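Local coordinates for CBS domain-containing protein (Thermoplasma acidophilum DSM 1728, PDB 1PVM) that is of unknown function but pairs tandem CBS domains with a Zn ribbon-like domain that binds a metal ion through four cysteines, at residues B[80-86]-B[148-153]; B[102-107]-B[142-148]; B[158-162]-B[173-177]. All blocks are in the same frame, centred on the assembly; numbering follows the deposited sequence.

Contact 2 (102-107 with 142-148) is nested in the loop closed by contact 1 (80-86 with 148-153), and contact 3 (158-162 with 173-177) follows both. From the centre of each contact to the centre of the chain the distances are about 7 Å (contact 1), 10 Å (contact 2) and 17 Å (contact 3); all are partly buried. Contacts 1 and 2 share Tyr148, and Pro86 CB lies 3.4 Å from Leu106 CD1. Contacts 1 and 3 supply Cys152 and Cys175 to one mercury ion. The chemistry shifts from side-chain-to-carbonyl bonds at two helix ends (contact 2), through loop-carbonyl bonds and Tyr148 packing (contact 1), to strand pairing and metal ligation (contact 3).

Contact 1: residues B[80-86]-B[148-153]; sequences VMRKPIP and YQHLCP. With HG (mercury (II) ion), chain D.
A cis peptide bond precedes Pro84, and the carbonyl of that peptide, Lys83 O, and the next one, Pro84 O, both accept hydrogen bonds from 148-153. Neither 80-86 nor 148-153 is a regular helix or strand; both are largely extended, and their CA atoms come nearest at Lys83 and His150, 5.2 Å apart. Lys83 O accepts from Leu151 N (2.9 Å, 151° at the hydrogen) and has a CA-H...O contact with His150 CA at 3.1 Å. Pro84 O accepts the Tyr148 hydroxyl, OH to O 2.6 Å.

Tyr148 is t at chi1 (-173°), which lays its ring along residues 82-86. Pro86 CG sits over one ring face, 4.0 Å from the centroid and 25° off the normal, a CH-pi contact. Arg82 CB approaches Tyr148 CD2 to 3.8 Å, while Tyr148 CB lies over a face of the Arg82 guanidinium. His150, m at chi1, is held by its own segment, ND1 donating to Tyr148 O (2.8 Å); its ring edge meets Met81 O, with CD2 3.3 Å from that oxygen. Pro84 CD packs on Leu151 CB at 3.6 Å. The Lys83 side chain (p, then t throughout) ends at Arg78 O and in a salt bridge with Glu184.

Here a loop of the second CBS domain meets the segment that leads from helix 133-145 into the zinc-ribbon-like part. Cys152 SG binds mercury at 2.5 Å beside Cys155, Cys175 and Cys180. Two carbonyl-directed hydrogen bonds thus hold 148-153 to 80-86, while Cys152, whose CB points away, binds the metal.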
loop_
_atom_site.group_PDB
_atom_site.type_symbol
_atom_site.label_atom_id
_atom_site.label_comp_id
_atom_site.label_asym_id
_atom_site.label_seq_id
_atom_site.Cartn_x
_atom_site.Cartn_y
_atom_site.Cartn_z
ATOM N N VAL B 80 -7.080 9.412 -9.947
ATOM C CA VAL B 80 -6.478 8.795 -8.767
ATOM C C VAL B 80 -4.980 9.027 -8.589
ATOM O O VAL B 80 -4.510 9.244 -7.472
ATOM C CB VAL B 80 -6.739 7.268 -8.797
ATOM C CG1 VAL B 80 -6.195 6.606 -7.544
ATOM C CG2 VAL B 80 -8.232 7.008 -8.938
ATOM N N MET B 81 -4.243 8.974 -9.693
ATOM C CA MET B 81 -2.791 9.129 -9.689
ATOM C C MET B 81 -2.261 10.376 -8.999
ATOM O O MET B 81 -2.961 11.379 -8.872
ATOM C CB MET B 81 -2.289 9.157 -11.123
ATOM C CG MET B 81 -2.712 10.422 -11.859
ATOM S SD MET B 81 -2.390 10.329 -13.615
ATOM C CE MET B 81 -3.320 8.874 -14.010
ATOM N N ARG B 82 -1.010 10.306 -8.556
ATOM C CA ARG B 82 -0.363 11.468 -7.965
ATOM C C ARG B 82 -0.052 12.328 -9.190
ATOM O O ARG B 82 0.535 11.841 -10.157
ATOM C CB ARG B 82 0.961 11.094 -7.288
ATOM C CG ARG B 82 0.867 10.024 -6.212
ATOM C CD ARG B 82 -0.181 10.371 -5.192
ATOM N NE ARG B 82 -0.053 9.587 -3.969
ATOM C CZ ARG B 82 -0.894 9.689 -2.948
ATOM N NH1 ARG B 82 -1.915 10.532 -3.018
ATOM N NH2 ARG B 82 -0.705 8.968 -1.850
ATOM N N LYS B 83 -0.445 13.595 -9.165
ATOM C CA LYS B 83 -0.179 14.474 -10.294
ATOM C C LYS B 83 0.031 15.901 -9.805
ATOM O O LYS B 83 -0.634 16.339 -8.871
ATOM C CB LYS B 83 -1.337 14.413 -11.301
ATOM C CG LYS B 83 -2.697 14.855 -10.772
ATOM C CD LYS B 83 -3.772 14.626 -11.843
ATOM C CE LYS B 83 -5.157 15.068 -11.384
ATOM N NZ LYS B 83 -6.203 14.691 -12.386
ATOM N N PRO B 84 0.989 16.635 -10.405
ATOM C CA PRO B 84 1.883 16.223 -11.496
ATOM C C PRO B 84 2.762 15.070 -11.024
ATOM O O PRO B 84 2.897 14.844 -9.822
ATOM C CB PRO B 84 2.708 17.479 -11.775
ATOM C CG PRO B 84 1.858 18.591 -11.257
ATOM C CD PRO B 84 1.267 18.022 -10.005
ATOM N N ILE B 85 3.374 14.355 -11.959
ATOM C CA ILE B 85 4.204 13.220 -11.582
ATOM C C ILE B 85 5.307 13.590 -10.591
ATOM O O ILE B 85 6.064 14.535 -10.810
ATOM C CB ILE B 85 4.832 12.529 -12.839
ATOM C CG1 ILE B 85 5.514 11.223 -12.419
ATOM C CG2 ILE B 85 5.820 13.465 -13.539
ATOM C CD1 ILE B 85 5.884 10.315 -13.585
ATOM N N PRO B 86 5.375 12.873 -9.454
ATOM C CA PRO B 86 6.412 13.150 -8.448
ATOM C C PRO B 86 7.734 12.733 -9.079
ATOM O O PRO B 86 7.819 11.663 -9.683
ATOM C CB PRO B 86 6.029 12.237 -7.286
ATOM C CG PRO B 86 4.543 12.088 -7.432
ATOM C CD PRO B 86 4.364 11.940 -8.927
ATOM N N TYR B 148 0.546 13.758 -0.573
ATOM C CA TYR B 148 1.014 14.543 -1.714
ATOM C C TYR B 148 0.009 15.602 -2.161
ATOM O O TYR B 148 -1.180 15.324 -2.256
ATOM C CB TYR B 148 1.293 13.587 -2.878
ATOM C CG TYR B 148 1.940 14.211 -4.099
ATOM C CD1 TYR B 148 3.272 14.621 -4.076
ATOM C CD2 TYR B 148 1.228 14.353 -5.295
ATOM C CE1 TYR B 148 3.883 15.150 -5.215
ATOM C CE2 TYR B 148 1.831 14.883 -6.442
ATOM C CZ TYR B 148 3.157 15.275 -6.393
ATOM O OH TYR B 148 3.768 15.760 -7.522
ATOM N N GLN B 149 0.483 16.816 -2.431
ATOM C CA GLN B 149 -0.408 17.875 -2.910
ATOM C C GLN B 149 -0.608 17.701 -4.407
ATOM O O GLN B 149 0.324 17.913 -5.187
ATOM C CB GLN B 149 0.181 19.266 -2.674
ATOM C CG GLN B 149 -0.075 19.864 -1.306
ATOM C CD GLN B 149 -0.038 21.387 -1.339
ATOM O OE1 GLN B 149 0.841 21.989 -1.966
ATOM N NE2 GLN B 149 -0.993 22.019 -0.658
ATOM N N HIS B 150 -1.816 17.313 -4.805
ATOM C CA HIS B 150 -2.126 17.127 -6.218
ATOM C C HIS B 150 -2.506 18.471 -6.825
ATOM O O HIS B 150 -3.350 19.186 -6.283
ATOM C CB HIS B 150 -3.279 16.139 -6.376
ATOM C CG HIS B 150 -2.974 14.770 -5.850
ATOM N ND1 HIS B 150 -2.503 14.554 -4.573
ATOM C CD2 HIS B 150 -3.073 13.551 -6.427
ATOM C CE1 HIS B 150 -2.325 13.260 -4.387
ATOM N NE2 HIS B 150 -2.664 12.628 -5.496
ATOM N N LEU B 151 -1.887 18.814 -7.952
ATOM C CA LEU B 151 -2.166 20.088 -8.596
ATOM C C LEU B 151 -3.144 19.962 -9.753
ATOM O O LEU B 151 -3.187 18.942 -10.447
ATOM C CB LEU B 151 -0.860 20.735 -9.066
ATOM C CG LEU B 151 0.180 20.918 -7.953
ATOM C CD1 LEU B 151 1.385 21.642 -8.505
ATOM C CD2 LEU B 151 -0.420 21.693 -6.786
ATOM N N CYS B 152 -3.931 21.017 -9.944
ATOM C CA CYS B 152 -4.943 21.076 -10.989
ATOM C C CYS B 152 -4.376 20.984 -12.401
ATOM O O CYS B 152 -3.469 21.730 -12.757
ATOM C CB CYS B 152 -5.729 22.373 -10.854
ATOM S SG CYS B 152 -7.022 22.538 -12.084
ATOM N N PRO B 153 -4.916 20.072 -13.229
ATOM C CA PRO B 153 -4.432 19.916 -14.603
ATOM C C PRO B 153 -4.891 21.047 -15.528
ATOM O O PRO B 153 -4.360 21.211 -16.625
ATOM C CB PRO B 153 -5.007 18.564 -15.016
ATOM C CG PRO B 153 -6.314 18.546 -14.308
ATOM C CD PRO B 153 -5.969 19.083 -12.932
HETATM HG HG HG D . -7.389 24.968 -11.551
#

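Contact 2: residues B[102-107]-B[142-148]; sequences SENGLE and SHRTKDY
Both segments leave a helix. Residues 102-104 lie toward the C-terminal end of helix 94-104, after which Gly105 turns to positive phi (66/25) in a Schellman motif; residues 142-145 finish helix 133-145, and Lys146 (-110/156) begins the extended run to Tyr148. The backbones are closest at Gly105 and His143, CA to CA 4.0 Å; Asn104 CA and Tyr148 CA also pair, 5.1 Å apart. Gly105 CA lies 3.4 Å from Ser142 O. A CB on Gly105 would fall 2.5 Å from Lys146 O, so the absent side chain is what permits this approach.

His143, t at chi1, donates from ND1 to Gly105 O at 2.8 Å (165°). Glu107 CG covers one face of the imidazole, 3.6 Å from the centroid and 17° off the normal. Lys146, m at chi1 and then extended, donates from NZ to Ser102 O, 3.0 Å. Ser102 OG and Ser142 OG are 2.7 Å apart, and Ser102 OG also bonds Asp138. Water 2 links the two segments, donating to Asn104 O (3.1 Å) and accepting from Tyr148 N (2.9 Å); Leu106 CD2 packs on Tyr148 CB at 4.1 Å.

The C-terminal end of a helix of the second CBS domain thus packs on that of helix 133-145, closest at Gly105, with the carbonyls of Ser102 and Gly105 accepting bonds from Lys146 and His143. Leu106 continues onto Pro86, and Tyr148 reaches Pro84 O and Pro86 before strand 87-89. Arg144 of helix 133-145 bonds His39 O of the second subunit, while strand 108-112 follows directly from 102-107.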
loop_
_atom_site.group_PDB
_atom_site.type_symbol
_atom_site.label_atom_id
_atom_site.label_comp_id
_atom_site.label_asym_id
_atom_site.label_seq_id
_atom_site.Cartn_x
_atom_site.Cartn_y
_atom_site.Cartn_z
ATOM N N SER B 102 10.173 12.169 1.678
ATOM C CA SER B 102 9.672 12.501 3.015
ATOM C C SER B 102 8.860 13.800 3.039
ATOM O O SER B 102 7.811 13.883 3.686
ATOM C CB SER B 102 10.848 12.604 3.994
ATOM O OG SER B 102 10.386 12.854 5.308
ATOM N N GLU B 103 9.355 14.810 2.331
ATOM C CA GLU B 103 8.694 16.111 2.237
ATOM C C GLU B 103 7.284 15.994 1.645
ATOM O O GLU B 103 6.377 16.754 2.006
ATOM C CB GLU B 103 9.560 17.044 1.373
ATOM C CG GLU B 103 8.879 18.294 0.821
ATOM C CD GLU B 103 8.387 19.250 1.896
ATOM O OE1 GLU B 103 8.935 19.229 3.021
ATOM O OE2 GLU B 103 7.456 20.040 1.606
ATOM N N ASN B 104 7.106 15.022 0.753
ATOM C CA ASN B 104 5.834 14.802 0.077
ATOM C C ASN B 104 5.021 13.608 0.569
ATOM O O ASN B 104 3.965 13.307 0.011
ATOM C CB ASN B 104 6.091 14.658 -1.426
ATOM C CG ASN B 104 6.525 15.961 -2.067
ATOM O OD1 ASN B 104 5.705 16.847 -2.302
ATOM N ND2 ASN B 104 7.822 16.093 -2.336
ATOM N N GLY B 105 5.502 12.936 1.610
ATOM C CA GLY B 105 4.794 11.779 2.132
ATOM C C GLY B 105 4.761 10.610 1.159
ATOM O O GLY B 105 3.875 9.757 1.226
ATOM N N LEU B 106 5.737 10.560 0.260
ATOM C CA LEU B 106 5.807 9.495 -0.746
ATOM C C LEU B 106 6.761 8.362 -0.366
ATOM O O LEU B 106 7.666 8.546 0.448
ATOM C CB LEU B 106 6.277 10.079 -2.086
ATOM C CG LEU B 106 5.464 11.203 -2.728
ATOM C CD1 LEU B 106 6.260 11.817 -3.880
ATOM C CD2 LEU B 106 4.126 10.665 -3.209
ATOM N N GLU B 107 6.553 7.188 -0.958
ATOM C CA GLU B 107 7.458 6.070 -0.726
ATOM C C GLU B 107 8.114 5.675 -2.055
ATOM O O GLU B 107 8.905 4.736 -2.123
ATOM C CB GLU B 107 6.740 4.883 -0.065
ATOM C CG GLU B 107 5.385 4.518 -0.635
ATOM C CD GLU B 107 5.479 3.714 -1.910
ATOM O OE1 GLU B 107 6.242 2.722 -1.933
ATOM O OE2 GLU B 107 4.777 4.062 -2.880
ATOM N N SER B 142 6.725 9.783 7.490
ATOM C CA SER B 142 6.160 10.818 6.634
ATOM C C SER B 142 5.112 10.255 5.680
ATOM O O SER B 142 4.139 10.932 5.357
ATOM C CB SER B 142 7.261 11.514 5.833
ATOM O OG SER B 142 8.061 12.325 6.677
ATOM N N HIS B 143 5.309 9.020 5.228
ATOM C CA HIS B 143 4.352 8.402 4.312
ATOM C C HIS B 143 3.033 8.094 5.010
ATOM O O HIS B 143 1.967 8.124 4.391
ATOM C CB HIS B 143 4.936 7.120 3.720
ATOM C CG HIS B 143 4.020 6.430 2.759
ATOM N ND1 HIS B 143 3.530 7.043 1.625
ATOM C CD2 HIS B 143 3.498 5.180 2.766
ATOM C CE1 HIS B 143 2.744 6.201 0.977
ATOM N NE2 HIS B 143 2.708 5.065 1.648
ATOM N N ARG B 144 3.099 7.795 6.303
ATOM C CA ARG B 144 1.889 7.497 7.057
ATOM C C ARG B 144 1.088 8.754 7.388
ATOM O O ARG B 144 -0.143 8.749 7.352
ATOM C CB ARG B 144 2.240 6.785 8.364
ATOM C CG ARG B 144 1.021 6.465 9.219
ATOM C CD ARG B 144 1.362 5.515 10.355
ATOM N NE ARG B 144 1.862 6.194 11.546
ATOM C CZ ARG B 144 1.140 7.023 12.295
ATOM N NH1 ARG B 144 -0.121 7.289 11.974
ATOM N NH2 ARG B 144 1.669 7.571 13.383
ATOM N N THR B 145 1.797 9.836 7.680
ATOM C CA THR B 145 1.165 11.078 8.098
ATOM C C THR B 145 0.913 12.175 7.068
ATOM O O THR B 145 0.012 12.994 7.246
ATOM C CB THR B 145 1.968 11.682 9.253
ATOM O OG1 THR B 145 3.327 11.849 8.841
ATOM C CG2 THR B 145 1.939 10.753 10.462
ATOM N N LYS B 146 1.697 12.205 5.997
ATOM C CA LYS B 146 1.522 13.245 4.990
ATOM C C LYS B 146 0.948 12.720 3.683
ATOM O O LYS B 146 1.076 11.540 3.360
ATOM C CB LYS B 146 2.857 13.932 4.703
ATOM C CG LYS B 146 3.608 14.425 5.924
ATOM C CD LYS B 146 4.971 14.938 5.498
ATOM C CE LYS B 146 5.886 15.176 6.677
ATOM N NZ LYS B 146 7.276 15.463 6.221
ATOM N N ASP B 147 0.322 13.620 2.933
ATOM C CA ASP B 147 -0.277 13.285 1.650
ATOM C C ASP B 147 0.155 14.289 0.580
ATOM O O ASP B 147 0.147 15.499 0.800
ATOM C CB ASP B 147 -1.808 13.240 1.770
ATOM C CG ASP B 147 -2.380 14.442 2.511
ATOM O OD1 ASP B 147 -2.014 14.649 3.689
ATOM O OD2 ASP B 147 -3.202 15.179 1.921
ATOM N N TYR B 148 0.546 13.758 -0.573
ATOM C CA TYR B 148 1.014 14.543 -1.714
ATOM C C TYR B 148 0.009 15.602 -2.161
ATOM O O TYR B 148 -1.180 15.324 -2.256
ATOM C CB TYR B 148 1.293 13.587 -2.878
ATOM C CG TYR B 148 1.940 14.211 -4.099
ATOM C CD1 TYR B 148 3.272 14.621 -4.076
ATOM C CD2 TYR B 148 1.228 14.353 -5.295
ATOM C CE1 TYR B 148 3.883 15.150 -5.215
ATOM C CE2 TYR B 148 1.831 14.883 -6.442
ATOM C CZ TYR B 148 3.157 15.275 -6.393
ATOM O OH TYR B 148 3.768 15.760 -7.522
HETATM O O HOH W 1 6.491 18.303 4.656
HETATM O O HOH W 2 1.784 11.139 -0.378
#

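Contact 3: residues B[158-162]-B[173-177]; sequences GVLEP and FRCSN. With HG (mercury (II) ion), chain D.
Phe173 opens the segment within strand 170-175, opposite Pro162 as an antiparallel non-hydrogen-bonded pair, CA to CA 4.5 Å. Its side chain (chi1 -90°, chi2 87°) brings CE2 to 3.3 Å from Pro162 CG, and Leu160 CB packs on Phe173 CB at 4.1 Å; the ring also makes a cation-pi contact with Arg64.

Arg174 forms the hydrogen-bonded pair with Glu161: Glu161 N to Arg174 O is 2.9 Å (178°) and Arg174 N to Glu161 O is 2.8 Å (164°). Their side chains occupy the sheet face opposite that of Leu160, Pro162, Phe173 and Cys175, and Arg174 makes a salt bridge with Glu183. The short strand axes approach to 4.2 Å at 140°, a clearly twisted antiparallel pair.

Cys175 faces Leu160, CA to CA 4.5 Å. With chi1 t, it places SG 2.6 Å from the mercury ion and 3.5 Å from Gly158 CA, where a CB would clash with the sulfur.

Past the strand end, Ser176 (p at chi1) bonds Val159 twice: its N donates to Val159 O (2.9 Å), and its OG accepts from Val159 N (3.0 Å). Asn177 N then donates to Cys175 SG at 3.2 Å.

Cys175, from the hairpin, joins Cys152, Cys155 and Cys180 in a four-cysteine site, as in zinc ribbons. An NH...S bond to a metal-bound sulfur is consistent with stabilised thiolate charge, and the same cysteines bind Fe(2+) in another structure of this protein.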
loop_
_atom_site.group_PDB
_atom_site.type_symbol
_atom_site.label_atom_id
_atom_site.label_comp_id
_atom_site.label_asym_id
_atom_site.label_seq_id
_atom_site.Cartn_x
_atom_site.Cartn_y
_atom_site.Cartn_z
ATOM N N GLY B 158 -3.341 25.401 -9.001
ATOM C CA GLY B 158 -4.282 25.153 -7.928
ATOM C C GLY B 158 -4.113 23.791 -7.290
ATOM O O GLY B 158 -3.617 22.853 -7.915
ATOM N N VAL B 159 -4.519 23.688 -6.029
ATOM C CA VAL B 159 -4.435 22.430 -5.296
ATOM C C VAL B 159 -5.798 21.751 -5.330
ATOM O O VAL B 159 -6.813 22.371 -5.006
ATOM C CB VAL B 159 -4.027 22.660 -3.818
ATOM C CG1 VAL B 159 -4.109 21.349 -3.042
ATOM C CG2 VAL B 159 -2.614 23.220 -3.749
ATOM N N LEU B 160 -5.823 20.486 -5.743
ATOM C CA LEU B 160 -7.072 19.732 -5.803
ATOM C C LEU B 160 -7.435 19.264 -4.399
ATOM O O LEU B 160 -6.707 18.479 -3.793
ATOM C CB LEU B 160 -6.920 18.529 -6.737
ATOM C CG LEU B 160 -6.699 18.868 -8.215
ATOM C CD1 LEU B 160 -6.480 17.594 -9.004
ATOM C CD2 LEU B 160 -7.902 19.628 -8.755
ATOM N N GLU B 161 -8.559 19.758 -3.885
ATOM C CA GLU B 161 -9.022 19.417 -2.542
ATOM C C GLU B 161 -10.290 18.575 -2.613
ATOM O O GLU B 161 -11.131 18.780 -3.483
ATOM C CB GLU B 161 -9.316 20.694 -1.746
ATOM C CG GLU B 161 -8.141 21.662 -1.601
ATOM C CD GLU B 161 -7.086 21.188 -0.609
ATOM O OE1 GLU B 161 -6.120 21.944 -0.363
ATOM O OE2 GLU B 161 -7.219 20.063 -0.073
ATOM N N PRO B 162 -10.447 17.623 -1.682
ATOM C CA PRO B 162 -11.611 16.729 -1.617
ATOM C C PRO B 162 -12.904 17.443 -1.232
ATOM O O PRO B 162 -12.899 18.292 -0.351
ATOM C CB PRO B 162 -11.226 15.718 -0.531
ATOM C CG PRO B 162 -9.731 15.859 -0.381
ATOM C CD PRO B 162 -9.479 17.311 -0.617
ATOM N N PHE B 173 -12.844 16.341 -6.668
ATOM C CA PHE B 173 -11.692 17.015 -6.099
ATOM C C PHE B 173 -11.826 18.339 -6.830
ATOM O O PHE B 173 -11.971 18.370 -8.054
ATOM C CB PHE B 173 -10.372 16.319 -6.441
ATOM C CG PHE B 173 -9.971 15.272 -5.437
ATOM C CD1 PHE B 173 -10.430 13.962 -5.555
ATOM C CD2 PHE B 173 -9.185 15.609 -4.340
ATOM C CE1 PHE B 173 -10.117 13.003 -4.593
ATOM C CE2 PHE B 173 -8.868 14.652 -3.371
ATOM C CZ PHE B 173 -9.340 13.347 -3.503
ATOM N N ARG B 174 -11.814 19.424 -6.071
ATOM C CA ARG B 174 -11.992 20.757 -6.630
ATOM C C ARG B 174 -10.740 21.607 -6.513
ATOM O O ARG B 174 -10.081 21.614 -5.481
ATOM C CB ARG B 174 -13.155 21.436 -5.902
ATOM C CG ARG B 174 -13.441 22.872 -6.298
ATOM C CD ARG B 174 -14.585 23.408 -5.440
ATOM N NE ARG B 174 -15.753 22.533 -5.534
ATOM C CZ ARG B 174 -16.688 22.408 -4.594
ATOM N NH1 ARG B 174 -16.602 23.104 -3.464
ATOM N NH2 ARG B 174 -17.707 21.576 -4.782
ATOM N N CYS B 175 -10.418 22.328 -7.578
ATOM C CA CYS B 175 -9.249 23.194 -7.567
ATOM C C CYS B 175 -9.430 24.340 -6.570
ATOM O O CYS B 175 -10.498 24.957 -6.499
ATOM C CB CYS B 175 -9.013 23.766 -8.959
ATOM S SG CYS B 175 -7.639 24.925 -8.999
ATOM N N SER B 176 -8.379 24.627 -5.809
ATOM C CA SER B 176 -8.425 25.693 -4.813
ATOM C C SER B 176 -8.082 27.063 -5.399
ATOM O O SER B 176 -8.128 28.068 -4.693
ATOM C CB SER B 176 -7.459 25.382 -3.672
ATOM O OG SER B 176 -6.123 25.426 -4.141
ATOM N N ASN B 177 -7.726 27.102 -6.679
ATOM C CA ASN B 177 -7.390 28.366 -7.334
ATOM C C ASN B 177 -8.677 29.182 -7.522
ATOM O O ASN B 177 -9.594 28.760 -8.228
ATOM C CB ASN B 177 -6.739 28.097 -8.696
ATOM C CG ASN B 177 -6.292 29.371 -9.407
ATOM O OD1 ASN B 177 -6.657 30.481 -9.017
ATOM N ND2 ASN B 177 -5.506 29.209 -10.463
HETATM HG HG HG D . -7.389 24.968 -11.551
#